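Local coordinates for putative diflavin flavoprotein A 5 (Nostoc sp. PCC 7120, PDB 4FEK), which probably carries electrons from NADH to oxygen, reducing it to water, and is represented here by its N-terminal metallo-beta-lactamase-like domain, at residues K5-T16 with V20-E32. Numbering follows the deposited sequence.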
# COMPACT_ATOMS: atom_id res chain seq x y z
N LYS A 5 10.06 -15.09 17.05
CA LYS A 5 11.01 -14.09 16.58
C LYS A 5 10.47 -12.69 16.86
O LYS A 5 9.27 -12.51 17.01
CB LYS A 5 11.26 -14.27 15.08
CG LYS A 5 11.48 -15.70 14.61
CD LYS A 5 11.83 -15.74 13.13
CE LYS A 5 11.83 -17.15 12.57
NZ LYS A 5 12.20 -17.17 11.12
N PRO A 6 11.37 -11.69 16.96
CA PRO A 6 10.92 -10.31 17.16
C PRO A 6 10.49 -9.67 15.84
O PRO A 6 10.83 -10.18 14.77
CB PRO A 6 12.18 -9.62 17.66
CG PRO A 6 13.28 -10.35 16.95
CD PRO A 6 12.84 -11.79 16.98
N ARG A 7 9.76 -8.57 15.92
CA ARG A 7 9.40 -7.79 14.74
C ARG A 7 10.65 -7.12 14.19
O ARG A 7 11.49 -6.65 14.95
CB ARG A 7 8.35 -6.74 15.10
CG ARG A 7 7.07 -7.35 15.63
CD ARG A 7 5.97 -6.33 15.86
NE ARG A 7 4.75 -7.02 16.27
CZ ARG A 7 3.67 -6.42 16.75
NH1 ARG A 7 3.63 -5.10 16.88
NH2 ARG A 7 2.61 -7.15 17.09
N ASP A 8 10.79 -7.08 12.87
CA ASP A 8 11.94 -6.40 12.26
C ASP A 8 11.52 -5.72 10.96
O ASP A 8 10.36 -5.85 10.54
CB ASP A 8 13.10 -7.39 12.01
CG ASP A 8 12.75 -8.49 11.01
OD1 ASP A 8 11.89 -8.28 10.12
OD2 ASP A 8 13.36 -9.58 11.08
N VAL A 9 12.44 -5.04 10.31
CA VAL A 9 12.14 -4.46 9.01
C VAL A 9 13.12 -4.99 7.99
O VAL A 9 14.33 -4.97 8.19
CB VAL A 9 12.16 -2.90 9.05
CG1 VAL A 9 11.89 -2.33 7.67
CG2 VAL A 9 11.15 -2.40 10.05
N GLN A 10 12.59 -5.48 6.88
CA GLN A 10 13.40 -6.03 5.82
C GLN A 10 13.46 -5.00 4.69
O GLN A 10 12.42 -4.59 4.15
CB GLN A 10 12.74 -7.36 5.41
CG GLN A 10 13.42 -8.20 4.38
CD GLN A 10 12.62 -9.48 4.13
OE1 GLN A 10 11.39 -9.44 4.07
NE2 GLN A 10 13.31 -10.60 4.00
N VAL A 11 14.67 -4.54 4.34
CA VAL A 11 14.82 -3.53 3.29
C VAL A 11 15.54 -4.12 2.07
O VAL A 11 16.56 -4.78 2.22
CB VAL A 11 15.60 -2.32 3.81
CG1 VAL A 11 15.62 -1.21 2.77
CG2 VAL A 11 14.99 -1.83 5.12
N LEU A 12 15.01 -3.87 0.87
CA LEU A 12 15.54 -4.46 -0.36
C LEU A 12 15.25 -3.54 -1.54
O LEU A 12 14.15 -2.97 -1.63
CB LEU A 12 14.86 -5.81 -0.60
CG LEU A 12 15.52 -7.08 -1.18
CD1 LEU A 12 14.70 -7.64 -2.35
CD2 LEU A 12 17.00 -6.93 -1.57
N PRO A 13 16.22 -3.35 -2.44
CA PRO A 13 15.96 -2.71 -3.73
C PRO A 13 15.04 -3.59 -4.56
O PRO A 13 15.22 -4.80 -4.59
CB PRO A 13 17.35 -2.68 -4.41
CG PRO A 13 18.33 -2.80 -3.29
CD PRO A 13 17.66 -3.63 -2.22
N ILE A 14 14.04 -3.01 -5.21
CA ILE A 14 13.13 -3.82 -6.01
C ILE A 14 13.09 -3.36 -7.46
O ILE A 14 12.65 -4.10 -8.34
CB ILE A 14 11.70 -3.84 -5.42
CG1 ILE A 14 11.09 -2.44 -5.45
CG2 ILE A 14 11.74 -4.42 -4.03
CD1 ILE A 14 9.61 -2.37 -4.94
N ALA A 15 13.55 -2.15 -7.70
CA ALA A 15 13.54 -1.60 -9.04
C ALA A 15 14.44 -0.38 -9.08
O ALA A 15 14.97 0.02 -8.05
CB ALA A 15 12.12 -1.21 -9.43
N THR A 16 14.58 0.21 -10.26
CA THR A 16 15.38 1.43 -10.40
C THR A 16 14.89 2.50 -9.44
O THR A 16 13.73 2.88 -9.48
CB THR A 16 15.34 1.96 -11.84
OG1 THR A 16 15.80 0.94 -12.74
CG2 THR A 16 16.22 3.20 -11.98
N VAL A 20 11.76 -1.49 -1.05
CA VAL A 20 10.66 -1.84 -0.14
C VAL A 20 11.24 -1.91 1.26
O VAL A 20 12.41 -2.30 1.43
CB VAL A 20 9.94 -3.18 -0.53
CG1 VAL A 20 10.90 -4.38 -0.52
CG2 VAL A 20 8.75 -3.46 0.42
N LEU A 21 10.45 -1.45 2.24
CA LEU A 21 10.68 -1.74 3.64
C LEU A 21 9.51 -2.61 4.10
O LEU A 21 8.38 -2.14 4.12
CB LEU A 21 10.70 -0.45 4.47
CG LEU A 21 11.96 0.42 4.38
CD1 LEU A 21 12.00 1.16 3.04
CD2 LEU A 21 12.04 1.40 5.55
N ARG A 22 9.77 -3.88 4.43
CA ARG A 22 8.71 -4.76 4.92
C ARG A 22 8.83 -4.88 6.43
O ARG A 22 9.79 -5.45 6.94
CB ARG A 22 8.83 -6.16 4.32
CG ARG A 22 9.00 -6.21 2.81
CD ARG A 22 9.28 -7.66 2.41
NE ARG A 22 8.07 -8.43 2.33
CZ ARG A 22 7.88 -9.68 2.75
NH1 ARG A 22 8.82 -10.40 3.34
NH2 ARG A 22 6.69 -10.21 2.59
N ALA A 23 7.88 -4.29 7.14
CA ALA A 23 7.84 -4.41 8.59
C ALA A 23 7.18 -5.74 8.85
O ALA A 23 6.06 -5.97 8.39
CB ALA A 23 7.00 -3.30 9.16
N ARG A 24 7.87 -6.61 9.58
CA ARG A 24 7.43 -7.99 9.71
C ARG A 24 6.99 -8.32 11.12
O ARG A 24 7.59 -7.87 12.10
CB ARG A 24 8.54 -8.96 9.26
CG ARG A 24 9.00 -8.73 7.84
CD ARG A 24 9.84 -9.89 7.35
NE ARG A 24 11.05 -10.06 8.14
CZ ARG A 24 11.85 -11.12 8.06
NH1 ARG A 24 11.58 -12.10 7.21
NH2 ARG A 24 12.92 -11.19 8.84
N SER A 25 5.92 -9.12 11.21
CA SER A 25 5.50 -9.68 12.49
C SER A 25 5.14 -11.17 12.36
O SER A 25 4.32 -11.56 11.51
CB SER A 25 4.33 -8.91 13.08
OG SER A 25 3.98 -9.43 14.37
N TRP A 26 5.75 -12.00 13.18
CA TRP A 26 5.48 -13.44 13.10
C TRP A 26 4.16 -13.86 13.78
O TRP A 26 3.71 -15.00 13.64
CB TRP A 26 6.67 -14.24 13.64
CG TRP A 26 7.91 -13.94 12.84
CD1 TRP A 26 8.83 -12.95 13.07
CD2 TRP A 26 8.34 -14.60 11.64
NE1 TRP A 26 9.80 -12.96 12.10
CE2 TRP A 26 9.53 -13.97 11.21
CE3 TRP A 26 7.83 -15.67 10.90
CZ2 TRP A 26 10.22 -14.38 10.08
CZ3 TRP A 26 8.52 -16.08 9.77
CH2 TRP A 26 9.71 -15.44 9.37
N SER A 27 3.53 -12.92 14.48
CA SER A 27 2.25 -13.16 15.14
C SER A 27 1.24 -12.11 14.70
O SER A 27 1.62 -11.09 14.11
CB SER A 27 2.44 -13.12 16.66
OG SER A 27 3.03 -11.89 17.05
N ARG A 28 -0.04 -12.36 14.98
CA ARG A 28 -1.12 -11.47 14.55
C ARG A 28 -0.89 -10.05 15.08
O ARG A 28 -0.31 -9.87 16.15
CB ARG A 28 -2.47 -12.00 15.03
CG ARG A 28 -2.70 -11.86 16.50
CD ARG A 28 -2.76 -13.23 17.14
NE ARG A 28 -1.69 -13.36 18.09
CZ ARG A 28 -1.26 -14.51 18.61
NH1 ARG A 28 -1.82 -15.66 18.26
NH2 ARG A 28 -0.26 -14.48 19.47
N LEU A 29 -1.32 -9.06 14.31
CA LEU A 29 -1.28 -7.68 14.78
C LEU A 29 -2.54 -7.39 15.58
O LEU A 29 -2.52 -6.58 16.50
CB LEU A 29 -1.22 -6.71 13.60
CG LEU A 29 0.11 -6.59 12.86
CD1 LEU A 29 0.01 -5.54 11.76
CD2 LEU A 29 1.19 -6.25 13.85
N ARG A 30 -3.62 -8.07 15.22
CA ARG A 30 -4.92 -7.89 15.87
C ARG A 30 -5.59 -9.25 16.06
O ARG A 30 -5.29 -10.18 15.34
CB ARG A 30 -5.82 -7.01 14.99
CG ARG A 30 -5.35 -5.57 14.87
CD ARG A 30 -5.29 -4.91 16.24
NE ARG A 30 -4.32 -3.82 16.30
CZ ARG A 30 -3.83 -3.32 17.43
NH1 ARG A 30 -4.21 -3.82 18.61
NH2 ARG A 30 -2.95 -2.33 17.39
N PHE A 31 -6.49 -9.36 17.03
CA PHE A 31 -7.25 -10.59 17.21
C PHE A 31 -8.46 -10.62 16.27
O PHE A 31 -9.61 -10.53 16.71
CB PHE A 31 -7.68 -10.73 18.66
CG PHE A 31 -6.51 -10.86 19.61
CD1 PHE A 31 -5.89 -12.08 19.79
CD2 PHE A 31 -6.04 -9.76 20.30
CE1 PHE A 31 -4.81 -12.21 20.65
CE2 PHE A 31 -4.95 -9.88 21.16
CZ PHE A 31 -4.34 -11.11 21.34
N GLU A 32 -8.19 -10.74 14.98
CA GLU A 32 -9.23 -10.57 13.96
C GLU A 32 -9.11 -11.67 12.94
O GLU A 32 -8.06 -12.30 12.83
CB GLU A 32 -9.09 -9.22 13.26
CG GLU A 32 -9.19 -8.00 14.19
CD GLU A 32 -10.45 -8.00 15.06
OE1 GLU A 32 -11.51 -8.46 14.59
OE2 GLU A 32 -10.37 -7.53 16.22
O HOH W 1 7.02 -11.17 15.58
O HOH W 2 12.61 -11.34 12.61
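R24 meets D8 side-on in a salt bridge, giving NE to OD1 (2.8 Å) and NH2 to OD2. Each oxygen accepts through its syn lone pair, and the two planes lie only 13° apart, so the carboxylate lies nearly coplanar with the guanidinium, edge to edge. The D8 carboxylate gets there with CG between its backbone N and carbonyl carbon (chi1 64°). NH1 of R24 turns instead to a salt bridge with D183 and a hydrogen bond to G182 O. On the same face Q10 and R22 run side by side: R22 NH1 reaches Q10 OE1 at 2.8 Å, in the carbonyl plane, while Q10 NE2 hydrogen-bonds to D183 O. Beneath them the backbones of Q10 and R22 exchange two nearly straight hydrogen bonds, repeated less tightly by L12 and V20. V9 and V11 pack on the other face, with V11 CG2 3.8 Å from L21 CG and V9 near A70 of helix 61-74. Near the start of the first strand and the end of the second, the extended but poorly ordered K5 chain lies over one face of the W26 indole, its NZ modelled 3.9 Å from the six-membered ring centroid, a tentative cation-pi contact. Strands 8-15 and 18-25 thus form an antiparallel beta hairpin at the edge of a mixed sheet of the metallo-beta-lactamase fold, as in flavodiiron proteins.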